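PDB 5I4A: protein argonaute from Marinitoga piezophila, which cleaves target DNA or RNA as an RNA-guided endonuclease that uses short guide RNAs with a 5'-hydroxyl end and may defend the cell against mobile genetic elements. Local coordinates for residues Q400-K404 / E405-D409; G384-D387 / P388-R391; F413-K416 / S417-K421; N392-D395 / N396-L399; S344-S348 / S349-Y353. All blocks are in the same frame, centred on the assembly; numbering follows the deposited sequence.

Contact 1 of 5, residues Q400-K404 / E405-D409; sequences QPILK and EKLED. With nucleotides of chain B.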
# COMPACT_ATOMS: atom_id res chain seq x y z
N GLN A 400 -23.00 2.82 10.02
CA GLN A 400 -23.04 2.97 8.57
C GLN A 400 -23.18 4.44 8.21
O GLN A 400 -24.27 4.90 7.84
CB GLN A 400 -24.19 2.15 7.97
CG GLN A 400 -24.01 0.64 8.06
CD GLN A 400 -22.91 0.12 7.14
OE1 GLN A 400 -22.36 0.86 6.33
NE2 GLN A 400 -22.59 -1.17 7.27
N PRO A 401 -22.09 5.20 8.29
CA PRO A 401 -22.17 6.64 7.99
C PRO A 401 -22.30 6.89 6.49
O PRO A 401 -21.88 6.09 5.66
CB PRO A 401 -20.86 7.20 8.54
CG PRO A 401 -20.19 6.05 9.29
CD PRO A 401 -20.73 4.80 8.67
N ILE A 402 -22.89 8.04 6.17
CA ILE A 402 -23.02 8.47 4.78
C ILE A 402 -23.08 9.99 4.74
O ILE A 402 -23.70 10.62 5.61
CB ILE A 402 -24.25 7.83 4.09
CG1 ILE A 402 -24.34 8.27 2.63
CG2 ILE A 402 -25.54 8.16 4.85
CD1 ILE A 402 -25.37 7.51 1.81
N LEU A 403 -22.43 10.58 3.74
CA LEU A 403 -22.40 12.02 3.60
C LEU A 403 -23.79 12.56 3.26
O LEU A 403 -24.48 12.03 2.39
CB LEU A 403 -21.39 12.43 2.53
CG LEU A 403 -19.94 12.07 2.85
CD1 LEU A 403 -19.02 12.45 1.70
CD2 LEU A 403 -19.50 12.76 4.13
N LYS A 404 -24.18 13.63 3.96
CA LYS A 404 -25.48 14.26 3.71
C LYS A 404 -25.63 14.65 2.24
O LYS A 404 -26.71 14.50 1.67
CB LYS A 404 -25.63 15.49 4.61
CG LYS A 404 -26.25 16.71 3.93
CD LYS A 404 -26.32 17.91 4.88
CE LYS A 404 -24.96 18.56 5.08
NZ LYS A 404 -25.00 19.64 6.11
N GLU A 405 -24.55 15.13 1.62
CA GLU A 405 -24.63 15.56 0.22
C GLU A 405 -24.94 14.39 -0.71
O GLU A 405 -25.60 14.58 -1.74
CB GLU A 405 -23.34 16.25 -0.22
CG GLU A 405 -22.06 15.63 0.31
CD GLU A 405 -21.62 16.26 1.61
OE1 GLU A 405 -22.37 16.16 2.61
OE2 GLU A 405 -20.53 16.87 1.63
N LYS A 406 -24.48 13.19 -0.38
CA LYS A 406 -24.76 12.04 -1.22
C LYS A 406 -26.18 11.51 -1.03
O LYS A 406 -26.70 10.83 -1.91
CB LYS A 406 -23.74 10.93 -0.97
CG LYS A 406 -22.33 11.34 -1.37
CD LYS A 406 -21.32 10.23 -1.12
CE LYS A 406 -19.91 10.69 -1.49
NZ LYS A 406 -18.93 9.56 -1.47
N LEU A 407 -26.81 11.82 0.11
CA LEU A 407 -28.24 11.56 0.24
C LEU A 407 -29.07 12.65 -0.43
O LEU A 407 -30.20 12.39 -0.84
CB LEU A 407 -28.64 11.44 1.71
CG LEU A 407 -28.42 10.08 2.36
CD1 LEU A 407 -29.16 9.99 3.69
CD2 LEU A 407 -28.87 8.97 1.42
N GLU A 408 -28.51 13.86 -0.57
CA GLU A 408 -29.27 14.95 -1.17
C GLU A 408 -29.46 14.73 -2.67
O GLU A 408 -30.53 15.03 -3.21
CB GLU A 408 -28.57 16.28 -0.91
CG GLU A 408 -28.85 16.88 0.47
CD GLU A 408 -27.97 18.07 0.76
OE1 GLU A 408 -26.94 18.24 0.06
OE2 GLU A 408 -28.30 18.85 1.68
N ASP A 409 -28.44 14.22 -3.36
CA ASP A 409 -28.48 14.12 -4.82
C ASP A 409 -28.92 12.76 -5.33
O ASP A 409 -29.40 12.67 -6.47
CB ASP A 409 -27.12 14.49 -5.41
CG ASP A 409 -26.91 15.99 -5.53
OD1 ASP A 409 -26.42 16.61 -4.56
OD2 ASP A 409 -27.25 16.56 -6.59
P A B 2 -19.83 8.42 2.06
OP1 A B 2 -18.74 8.96 1.22
OP2 A B 2 -21.17 9.05 2.04
O5' A B 2 -19.99 6.89 1.66
C5' A B 2 -20.89 6.03 2.35
C4' A B 2 -21.05 4.73 1.61
O4' A B 2 -21.78 4.97 0.37
C3' A B 2 -19.75 4.08 1.15
O3' A B 2 -19.13 3.30 2.16
C2' A B 2 -20.19 3.28 -0.07
O2' A B 2 -20.85 2.08 0.31
C1' A B 2 -21.22 4.22 -0.68
N9 A B 2 -20.60 5.17 -1.62
C8 A B 2 -20.35 6.51 -1.43
N7 A B 2 -19.78 7.10 -2.45
C5 A B 2 -19.64 6.08 -3.38
C6 A B 2 -19.11 6.05 -4.68
N6 A B 2 -18.59 7.12 -5.29
N1 A B 2 -19.12 4.87 -5.33
C2 A B 2 -19.63 3.79 -4.72
N3 A B 2 -20.16 3.70 -3.50
C4 A B 2 -20.14 4.89 -2.88
O5' U B 1 -16.55 5.34 4.94
C5' U B 1 -17.87 5.50 5.43
C4' U B 1 -18.35 6.93 5.28
O4' U B 1 -17.63 7.78 6.21
C3' U B 1 -18.17 7.54 3.90
O3' U B 1 -19.29 8.37 3.57
C2' U B 1 -16.92 8.40 4.06
O2' U B 1 -16.87 9.52 3.19
C1' U B 1 -17.01 8.84 5.52
N1 U B 1 -15.69 9.06 6.13
C2 U B 1 -15.39 10.28 6.70
O2 U B 1 -16.18 11.21 6.74
N3 U B 1 -14.13 10.37 7.24
C4 U B 1 -13.16 9.38 7.25
O4 U B 1 -12.07 9.60 7.77
C5 U B 1 -13.55 8.15 6.63
C6 U B 1 -14.77 8.04 6.11
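Leu403 O is gripped by two backbone donors of the following turn. Leu407 N bonds to it at 3.3 Å, and Lys406 N adds a weak, more bent bond. Leu403 is the N-cap residue where strand 398-403, in the parallel sheet of the Mid domain, turns into helix 404-409, part of the site for the 5' end of the guide. Its own amide looks to the RNA: Leu403 N donates to A2 OP2 of chain B at 2.6 Å, in an almost straight bond (178°). The first turn of the helix supplies the second hold on this nucleotide. Lys406 is extended beyond CG and runs past CD1 of Leu403, its CE 3.8 Å from that methyl. NZ then donates to A2 OP1 and, on the base, to A2 N7, both at 2.8 Å. One ammonium thus ties the phosphate to its own adenine. The start of a helix beside the phosphate would probably add to the attraction. Lys404 and Glu408 run alongside each other, but their charged ends do not meet; Lys404 NZ forms a salt bridge with Asp380. On the apolar side, Ile402 lies roughly perpendicular to Leu407, with Ile402 CD1 3.8 Å from Leu407 CD2.

Contact 2 of 5, residues G384-D387 / P388-R391; sequences GNID and PLVR. With nucleotides of chain B.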
# COMPACT_ATOMS: atom_id res chain seq x y z
N GLY A 384 -12.44 14.63 9.21
CA GLY A 384 -11.01 14.36 9.21
C GLY A 384 -10.60 13.33 10.24
O GLY A 384 -9.72 12.50 9.98
N ASN A 385 -11.22 13.36 11.41
CA ASN A 385 -10.95 12.40 12.48
C ASN A 385 -12.26 11.72 12.86
O ASN A 385 -13.01 12.22 13.71
CB ASN A 385 -10.30 13.07 13.68
CG ASN A 385 -10.00 12.09 14.80
OD1 ASN A 385 -9.96 10.88 14.59
ND2 ASN A 385 -9.78 12.61 16.00
N ILE A 386 -12.53 10.56 12.25
CA ILE A 386 -13.77 9.85 12.51
C ILE A 386 -13.64 8.83 13.63
O ILE A 386 -14.63 8.17 13.98
CB ILE A 386 -14.27 9.17 11.21
CG1 ILE A 386 -15.79 9.02 11.23
CG2 ILE A 386 -13.58 7.82 11.02
CD1 ILE A 386 -16.41 8.85 9.86
N ASP A 387 -12.45 8.67 14.21
CA ASP A 387 -12.26 7.74 15.32
C ASP A 387 -13.24 7.95 16.47
O ASP A 387 -13.81 6.96 16.95
CB ASP A 387 -10.81 7.82 15.82
CG ASP A 387 -9.85 7.02 14.97
OD1 ASP A 387 -10.25 5.97 14.43
OD2 ASP A 387 -8.68 7.45 14.82
N PRO A 388 -13.48 9.18 16.96
CA PRO A 388 -14.46 9.33 18.06
C PRO A 388 -15.83 8.78 17.74
O PRO A 388 -16.46 8.14 18.60
CB PRO A 388 -14.49 10.85 18.29
CG PRO A 388 -13.18 11.33 17.81
CD PRO A 388 -12.83 10.46 16.64
N LEU A 389 -16.33 9.00 16.52
CA LEU A 389 -17.65 8.50 16.15
C LEU A 389 -17.72 6.99 16.30
O LEU A 389 -18.66 6.46 16.90
CB LEU A 389 -17.97 8.92 14.71
CG LEU A 389 -19.28 8.39 14.12
CD1 LEU A 389 -20.47 8.84 14.95
CD2 LEU A 389 -19.43 8.85 12.68
N VAL A 390 -16.72 6.27 15.77
CA VAL A 390 -16.67 4.82 15.93
C VAL A 390 -16.48 4.46 17.40
O VAL A 390 -17.12 3.53 17.92
CB VAL A 390 -15.55 4.24 15.05
CG1 VAL A 390 -15.55 2.72 15.13
CG2 VAL A 390 -15.69 4.72 13.62
N ARG A 391 -15.60 5.18 18.09
CA ARG A 391 -15.22 4.84 19.46
C ARG A 391 -16.39 5.00 20.42
O ARG A 391 -16.56 4.18 21.34
CB ARG A 391 -14.03 5.71 19.87
CG ARG A 391 -13.53 5.59 21.30
CD ARG A 391 -12.16 6.26 21.37
NE ARG A 391 -11.78 6.71 22.70
CZ ARG A 391 -10.59 7.21 22.99
NH1 ARG A 391 -9.66 7.31 22.05
NH2 ARG A 391 -10.32 7.60 24.23
O5' U B 1 -16.55 5.34 4.94
C5' U B 1 -17.87 5.50 5.43
C4' U B 1 -18.35 6.93 5.28
O4' U B 1 -17.63 7.78 6.21
C3' U B 1 -18.17 7.54 3.90
O3' U B 1 -19.29 8.37 3.57
C2' U B 1 -16.92 8.40 4.06
O2' U B 1 -16.87 9.52 3.19
C1' U B 1 -17.01 8.84 5.52
N1 U B 1 -15.69 9.06 6.13
C2 U B 1 -15.39 10.28 6.70
O2 U B 1 -16.18 11.21 6.74
N3 U B 1 -14.13 10.37 7.24
C4 U B 1 -13.16 9.38 7.25
O4 U B 1 -12.07 9.60 7.77
C5 U B 1 -13.55 8.15 6.63
C6 U B 1 -14.77 8.04 6.11
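The start of helix 387-392 is capped by Asn385 and padded by contacts of Asn385 with Pro388 and of Ile386 with Leu389. Asn385 OD1 accepts a weak bond from Asp387 N at 3.4 Å, closing an Asx turn. The side chain of Asn385 leaves CA opposite the backbone N (chi1 -180°), and this brings its amide crosswise to Pro388. Its OD1 lies 3.6 Å from Pro388 CD. Proline has no N-H to give, which suits the first turn of a helix. The regular helix bonds then begin. Val390 N reaches Ile386 O weakly, and Arg391 N donates to Asp387 O at 2.8 Å. This helix is the middle element of a beta-alpha-beta crossover in the Mid domain, between the parallel strands 374-379 and 398-403. Ile386 faces two ways from its start. CG1 packs on Leu389 CD2 at 3.9 Å. CD1 sits over the face of the U1 base of chain B, the first guide nucleotide, 3.6 Å from its C2. An alanine in place of Ile386 would lose both branches and is likely to leave that face of the uracil without this apolar cover, and Leu389 CD2 without this neighbour. Leu389 and Val390 touch Leu399 of the next strand. Asp387 OD1 takes a weak bond from Tyr634 N, near the C-terminus of the chain, and Arg391 CB lies 3.2 Å from Asp387 O.

Contact 3 of 5, residues F413-K416 / S417-K421; sequences FIIK and SYVYK. With nucleotides of chain B.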
# COMPACT_ATOMS: atom_id res chain seq x y z
N PHE A 413 -26.14 4.43 -8.25
CA PHE A 413 -25.04 3.50 -7.98
C PHE A 413 -24.49 3.69 -6.57
O PHE A 413 -23.97 2.74 -5.98
CB PHE A 413 -23.93 3.67 -9.03
CG PHE A 413 -23.10 4.92 -8.87
CD1 PHE A 413 -23.53 6.12 -9.40
CD2 PHE A 413 -21.88 4.88 -8.20
CE1 PHE A 413 -22.76 7.26 -9.27
CE2 PHE A 413 -21.12 6.02 -8.06
CZ PHE A 413 -21.56 7.22 -8.60
N ILE A 414 -24.62 4.89 -6.01
CA ILE A 414 -24.18 5.12 -4.64
C ILE A 414 -25.13 4.46 -3.65
O ILE A 414 -24.69 3.77 -2.71
CB ILE A 414 -24.04 6.63 -4.37
CG1 ILE A 414 -22.88 7.21 -5.19
CG2 ILE A 414 -23.83 6.90 -2.89
CD1 ILE A 414 -22.69 8.69 -5.03
N ILE A 415 -26.44 4.64 -3.84
CA ILE A 415 -27.40 4.00 -2.95
C ILE A 415 -27.32 2.48 -3.08
O ILE A 415 -27.40 1.75 -2.09
CB ILE A 415 -28.83 4.51 -3.21
CG1 ILE A 415 -28.98 5.96 -2.75
CG2 ILE A 415 -29.86 3.65 -2.49
CD1 ILE A 415 -28.73 6.97 -3.83
N LYS A 416 -27.17 1.98 -4.32
CA LYS A 416 -26.97 0.55 -4.53
C LYS A 416 -25.75 0.05 -3.77
O LYS A 416 -25.80 -0.97 -3.08
CB LYS A 416 -26.83 0.26 -6.03
CG LYS A 416 -28.11 0.45 -6.83
CD LYS A 416 -27.87 0.35 -8.33
CE LYS A 416 -27.66 -1.09 -8.78
NZ LYS A 416 -27.72 -1.23 -10.26
N SER A 417 -24.63 0.78 -3.88
CA SER A 417 -23.41 0.41 -3.18
C SER A 417 -23.60 0.42 -1.67
O SER A 417 -23.12 -0.47 -0.96
CB SER A 417 -22.29 1.37 -3.57
OG SER A 417 -21.94 1.20 -4.93
N TYR A 418 -24.30 1.44 -1.17
CA TYR A 418 -24.58 1.55 0.26
C TYR A 418 -25.33 0.33 0.77
O TYR A 418 -25.00 -0.23 1.82
CB TYR A 418 -25.37 2.84 0.49
CG TYR A 418 -25.54 3.30 1.92
CD1 TYR A 418 -24.48 3.26 2.82
CD2 TYR A 418 -26.75 3.82 2.35
CE1 TYR A 418 -24.64 3.70 4.13
CE2 TYR A 418 -26.91 4.27 3.65
CZ TYR A 418 -25.86 4.20 4.53
OH TYR A 418 -26.04 4.65 5.82
N VAL A 419 -26.34 -0.13 0.02
CA VAL A 419 -27.10 -1.31 0.43
C VAL A 419 -26.23 -2.56 0.32
O VAL A 419 -26.34 -3.48 1.14
CB VAL A 419 -28.38 -1.45 -0.41
CG1 VAL A 419 -29.17 -2.68 0.02
CG2 VAL A 419 -29.24 -0.20 -0.27
N TYR A 420 -25.36 -2.62 -0.69
CA TYR A 420 -24.44 -3.74 -0.80
C TYR A 420 -23.54 -3.82 0.42
O TYR A 420 -23.33 -4.90 0.99
CB TYR A 420 -23.60 -3.61 -2.08
CG TYR A 420 -22.61 -4.74 -2.26
CD1 TYR A 420 -21.36 -4.69 -1.66
CD2 TYR A 420 -22.93 -5.86 -3.02
CE1 TYR A 420 -20.45 -5.73 -1.81
CE2 TYR A 420 -22.04 -6.90 -3.18
CZ TYR A 420 -20.80 -6.82 -2.57
OH TYR A 420 -19.90 -7.85 -2.72
N LYS A 421 -22.97 -2.69 0.83
CA LYS A 421 -22.11 -2.66 2.01
C LYS A 421 -22.85 -3.17 3.24
O LYS A 421 -22.29 -3.93 4.04
CB LYS A 421 -21.60 -1.23 2.25
CG LYS A 421 -20.80 -1.08 3.53
CD LYS A 421 -20.31 0.34 3.72
CE LYS A 421 -19.35 0.42 4.90
NZ LYS A 421 -18.75 1.78 5.08
P A B 2 -19.83 8.42 2.06
OP1 A B 2 -18.74 8.96 1.22
OP2 A B 2 -21.17 9.05 2.04
O5' A B 2 -19.99 6.89 1.66
C5' A B 2 -20.89 6.03 2.35
C4' A B 2 -21.05 4.73 1.61
O4' A B 2 -21.78 4.97 0.37
C3' A B 2 -19.75 4.08 1.15
O3' A B 2 -19.13 3.30 2.16
C2' A B 2 -20.19 3.28 -0.07
O2' A B 2 -20.85 2.08 0.31
C1' A B 2 -21.22 4.22 -0.68
N9 A B 2 -20.60 5.17 -1.62
C8 A B 2 -20.35 6.51 -1.43
N7 A B 2 -19.78 7.10 -2.45
C5 A B 2 -19.64 6.08 -3.38
C6 A B 2 -19.11 6.05 -4.68
N6 A B 2 -18.59 7.12 -5.29
N1 A B 2 -19.12 4.87 -5.33
C2 A B 2 -19.63 3.79 -4.72
N3 A B 2 -20.16 3.70 -3.50
C4 A B 2 -20.14 4.89 -2.88
P U B 3 -17.53 3.17 2.19
OP1 U B 3 -17.15 2.22 3.26
OP2 U B 3 -16.94 4.53 2.16
O5' U B 3 -17.21 2.47 0.80
C5' U B 3 -16.03 2.79 0.09
C4' U B 3 -16.06 2.24 -1.31
O4' U B 3 -16.97 3.03 -2.13
C3' U B 3 -14.74 2.29 -2.05
O3' U B 3 -13.91 1.19 -1.75
C2' U B 3 -15.17 2.34 -3.51
O2' U B 3 -15.50 1.04 -3.97
C1' U B 3 -16.44 3.17 -3.43
N1 U B 3 -16.17 4.61 -3.66
C2 U B 3 -15.79 5.02 -4.93
O2 U B 3 -15.68 4.26 -5.88
N3 U B 3 -15.55 6.36 -5.05
C4 U B 3 -15.64 7.32 -4.06
O4 U B 3 -15.39 8.49 -4.33
C5 U B 3 -16.03 6.82 -2.78
C6 U B 3 -16.27 5.51 -2.63
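Phe413 and Ser417, one turn apart on helix 412-424 of the Mid domain, bond to each other and touch the same base, adenine A2 of chain B. The helix forms a wall of the site for the 5' end of the guide. Ser417 CB comes to 3.2 Å from A2 N3. Phe413 turns the edge of its ring to the base, with CE2 3.6 Å from A2 N1. Ile414 covers a face of the adenine: its CG2 lies over A2 C8 at 3.8 Å, and its CG1 over C5 and C6. The ring of Tyr418 reaches the sugar, where CD1 approaches A2 C4' obliquely. At the far end Lys421 is extended throughout, with CG anti to the backbone N (chi1 175°), and this brings NZ to the backbone of the guide. NZ donates to U3 OP1 of chain B at a very short 2.5 Å and more weakly to A2 O3'. It also bonds to Leu638 O near the C-terminus of the chain. A methionine at Lys421 would probably leave that U3 phosphate without this positive partner and Leu638 O without this donor. The second shell is the helix itself and the strand beside it. Tyr418 OH bonds to Gln400 O on strand 398-403, a bond that probably holds the ring beside the ribose. Ile415 and Val419 pack on Phe326 of helix 325-333. Phe413 O holds Ser417 in place with two bonds, from N at 2.9 Å and from OG at 2.8 Å, and the two donors reach it from opposite faces of its carbonyl plane.

Contact 4 of 5, residues N392-D395 / N396-L399; sequences NFPD and NLIL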
# COMPACT_ATOMS: atom_id res chain seq x y z
N ASN A 392 -17.20 6.03 20.24
CA ASN A 392 -18.27 6.36 21.18
C ASN A 392 -19.62 5.78 20.78
O ASN A 392 -20.56 5.83 21.58
CB ASN A 392 -18.39 7.87 21.32
CG ASN A 392 -17.08 8.52 21.70
OD1 ASN A 392 -16.29 7.95 22.45
ND2 ASN A 392 -16.83 9.71 21.16
N PHE A 393 -19.74 5.24 19.57
CA PHE A 393 -21.02 4.75 19.10
C PHE A 393 -21.42 3.48 19.86
O PHE A 393 -20.56 2.70 20.26
CB PHE A 393 -20.97 4.47 17.61
CG PHE A 393 -22.22 4.83 16.89
CD1 PHE A 393 -22.57 6.16 16.70
CD2 PHE A 393 -23.07 3.84 16.41
CE1 PHE A 393 -23.73 6.49 16.04
CE2 PHE A 393 -24.23 4.17 15.76
CZ PHE A 393 -24.56 5.50 15.57
N PRO A 394 -22.72 3.27 20.07
CA PRO A 394 -23.17 2.04 20.74
C PRO A 394 -22.70 0.81 19.98
O PRO A 394 -22.82 0.73 18.75
CB PRO A 394 -24.70 2.17 20.73
CG PRO A 394 -24.96 3.63 20.62
CD PRO A 394 -23.84 4.19 19.78
N ASP A 395 -22.15 -0.15 20.72
CA ASP A 395 -21.52 -1.31 20.10
C ASP A 395 -22.52 -2.33 19.57
O ASP A 395 -22.14 -3.20 18.79
CB ASP A 395 -20.58 -1.99 21.10
CG ASP A 395 -19.44 -1.09 21.53
OD1 ASP A 395 -18.95 -0.31 20.68
OD2 ASP A 395 -19.03 -1.16 22.70
N ASN A 396 -23.79 -2.23 19.97
CA ASN A 396 -24.80 -3.14 19.44
C ASN A 396 -25.36 -2.68 18.10
O ASN A 396 -26.26 -3.34 17.57
CB ASN A 396 -25.93 -3.31 20.46
CG ASN A 396 -26.57 -2.00 20.86
OD1 ASN A 396 -25.91 -0.96 20.91
ND2 ASN A 396 -27.86 -2.04 21.16
N LEU A 397 -24.86 -1.59 17.54
CA LEU A 397 -25.29 -1.09 16.25
C LEU A 397 -24.15 -1.19 15.24
O LEU A 397 -22.97 -1.04 15.58
CB LEU A 397 -25.75 0.37 16.34
CG LEU A 397 -26.91 0.67 17.29
CD1 LEU A 397 -27.16 2.16 17.36
CD2 LEU A 397 -28.17 -0.07 16.86
N ILE A 398 -24.51 -1.45 13.98
CA ILE A 398 -23.56 -1.52 12.88
C ILE A 398 -23.47 -0.12 12.28
O ILE A 398 -24.38 0.32 11.57
CB ILE A 398 -23.98 -2.56 11.84
CG1 ILE A 398 -24.11 -3.94 12.49
CG2 ILE A 398 -22.97 -2.61 10.70
CD1 ILE A 398 -24.63 -5.01 11.55
N LEU A 399 -22.38 0.58 12.58
CA LEU A 399 -22.22 1.97 12.17
C LEU A 399 -22.10 2.06 10.65
O LEU A 399 -21.20 1.45 10.05
CB LEU A 399 -21.00 2.57 12.86
CG LEU A 399 -20.64 4.03 12.61
CD1 LEU A 399 -21.85 4.91 12.79
CD2 LEU A 399 -19.52 4.45 13.55
O HOH W 1 -21.49 -3.42 16.03
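Phe393 is packed on both faces, by Leu399 on one and by Pro394 on the other. It follows helix 387-392 in the beta-alpha-beta crossover of the Mid domain, where a type I beta turn from Pro394 to Leu397 leads the chain into strand 398-403. The tight part of the contact is this ring. Leu399 CD1 sits over its centre, 3.8 Å from the centroid and only 7° off the normal, a clear CH-pi contact. With its CG on the far side of CA-CB from the backbone N (chi1 -179°), Leu399 carries the CD1 branch over the ring. Pro394 CD lies against the opposite face, 3.3 Å above the plane and shifted toward the rim. The side chain of Leu397 runs roughly perpendicular to that of Phe393. Its CD1 comes within 3.9 Å of Phe393 CE2, and the same methyl touches the Pro394 ring. Phe301 meets Phe393 edge to face, and Ala375 and Val377 of strand 374-379 also touch it, so the ring is buried against the sheet. The turn is the looser, more exposed side. Its closing bond, from Leu397 N to Pro394 O, is weak at 3.3 Å. Asp395 at its first corner is exposed. Asn396 is tied down: its ND2 bonds to Ile366 O and Ile369 O, and its OD1 rests 3.4 Å from Pro394 CB. A single water bridges the turn, donating to both Asp395 O and Leu397 O at 2.8 Å.

Contact 5 of 5, residues S344-S348 / S349-Y353; sequences SKTKS and SAFLY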
# COMPACT_ATOMS: atom_id res chain seq x y z
N SER A 344 -41.02 2.89 20.51
CA SER A 344 -42.42 3.02 20.89
C SER A 344 -42.68 4.31 21.65
O SER A 344 -43.78 4.88 21.56
CB SER A 344 -42.85 1.81 21.73
OG SER A 344 -44.26 1.71 21.80
N LYS A 345 -41.68 4.80 22.39
CA LYS A 345 -41.80 6.07 23.11
C LYS A 345 -41.96 7.23 22.14
O LYS A 345 -43.01 7.88 22.11
CB LYS A 345 -40.58 6.27 24.01
CG LYS A 345 -40.71 7.42 24.99
CD LYS A 345 -39.69 7.30 26.12
CE LYS A 345 -38.36 7.93 25.77
NZ LYS A 345 -37.89 8.83 26.86
N THR A 346 -40.94 7.49 21.32
CA THR A 346 -40.96 8.61 20.39
C THR A 346 -41.71 8.30 19.10
O THR A 346 -41.93 9.21 18.29
CB THR A 346 -39.54 9.05 20.05
OG1 THR A 346 -38.83 7.96 19.43
CG2 THR A 346 -38.79 9.46 21.31
N LYS A 347 -42.11 7.04 18.87
CA LYS A 347 -42.81 6.60 17.66
C LYS A 347 -42.02 6.90 16.39
O LYS A 347 -42.59 6.90 15.29
CB LYS A 347 -44.21 7.21 17.57
CG LYS A 347 -45.16 6.74 18.66
CD LYS A 347 -46.61 7.01 18.30
CE LYS A 347 -47.37 5.72 18.07
NZ LYS A 347 -48.82 5.96 17.81
N SER A 348 -40.72 7.15 16.51
CA SER A 348 -39.87 7.52 15.39
C SER A 348 -38.74 6.52 15.22
O SER A 348 -38.32 5.86 16.17
CB SER A 348 -39.28 8.93 15.60
OG SER A 348 -38.33 9.24 14.60
N SER A 349 -38.26 6.41 13.98
CA SER A 349 -37.06 5.65 13.67
C SER A 349 -35.84 6.54 13.53
O SER A 349 -34.79 6.08 13.07
CB SER A 349 -37.27 4.84 12.38
OG SER A 349 -37.14 5.65 11.23
N ALA A 350 -35.96 7.81 13.90
CA ALA A 350 -34.91 8.80 13.70
C ALA A 350 -34.45 9.35 15.05
O ALA A 350 -35.26 9.58 15.95
CB ALA A 350 -35.39 9.95 12.81
N PHE A 351 -33.14 9.56 15.18
CA PHE A 351 -32.54 9.98 16.43
C PHE A 351 -31.44 10.98 16.13
O PHE A 351 -30.99 11.12 14.99
CB PHE A 351 -32.00 8.79 17.22
CG PHE A 351 -32.98 7.67 17.37
CD1 PHE A 351 -33.08 6.69 16.40
CD2 PHE A 351 -33.83 7.61 18.46
CE1 PHE A 351 -34.00 5.66 16.52
CE2 PHE A 351 -34.75 6.58 18.59
CZ PHE A 351 -34.83 5.61 17.62
N LEU A 352 -31.01 11.69 17.16
CA LEU A 352 -29.96 12.69 17.03
C LEU A 352 -28.65 12.17 17.61
O LEU A 352 -28.65 11.31 18.50
CB LEU A 352 -30.35 14.00 17.73
CG LEU A 352 -31.52 14.79 17.14
CD1 LEU A 352 -31.80 16.02 17.98
CD2 LEU A 352 -31.24 15.18 15.69
N TYR A 353 -27.55 12.68 17.08
CA TYR A 353 -26.25 12.50 17.71
C TYR A 353 -25.59 13.86 17.82
O TYR A 353 -25.92 14.80 17.08
CB TYR A 353 -25.35 11.52 16.93
CG TYR A 353 -24.82 12.02 15.61
CD1 TYR A 353 -25.55 11.86 14.44
CD2 TYR A 353 -23.58 12.64 15.53
CE1 TYR A 353 -25.06 12.32 13.23
CE2 TYR A 353 -23.09 13.10 14.32
CZ TYR A 353 -23.83 12.93 13.17
OH TYR A 353 -23.35 13.38 11.97
O HOH W 2 -36.73 9.63 18.24
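Ser348 and Ala350 meet through a side chain that folds forward along its own backbone. The hydroxyl of Ser348 is turned from its own N (chi1 173°) to lie beside its carbonyl carbon. From there OG accepts from Ala350 N at 2.9 Å, with an N-H...O angle of 155°. This is an ST turn, and it leads into strand 350-352 of the parallel Mid-domain sheet. The same OG also lies 3.5 Å from Ala350 CB. Phe351 comes back toward the loop from the next position. Its ring is oblique to Ser348 O, with CZ 3.8 Å away, and oblique to Thr346 OG1 at 4.4 Å from CE2. The ring also meets that of Phe365, their planes about 20° apart. Thr346 has its side chain directed toward the strand, yet its hydroxyl stops short of it. A water joins them, donating to Thr346 OG1 at 2.9 Å and to Ala350 O at 2.7 Å. Thr346 OG1 bonds as well to Asp343 OD2, in the same loop. The hydroxyl and the water probably steady the backbone where it enters the strand, itself bonded to strand 295-302 through Phe300. Across this surface turn, polar bonds appear to count for more than packing.

All five contacts lie in the Mid domain, in the chain order 5, 2, 4, 1, 3; contacts 2, 4 and 1 run unbroken from 384 to 409. Contact 2 starts helix 387-392, contact 4 turns it into strand 398-403, and contact 1 leaves that strand for helix 404-409. Contacts 2 and 4, centres about 12 Å apart, touch where Leu399 packs on Leu389 and Val390. Contacts 1 and 3, centres about 11 Å apart, meet through Gln400 and Tyr418. Contact 5 reaches the same parallel sheet, its centre about 20 Å from that of contact 1. Contacts 1, 2 and 3 line the site of the first guide nucleotides; contacts 4 and 5 stand back from the RNA.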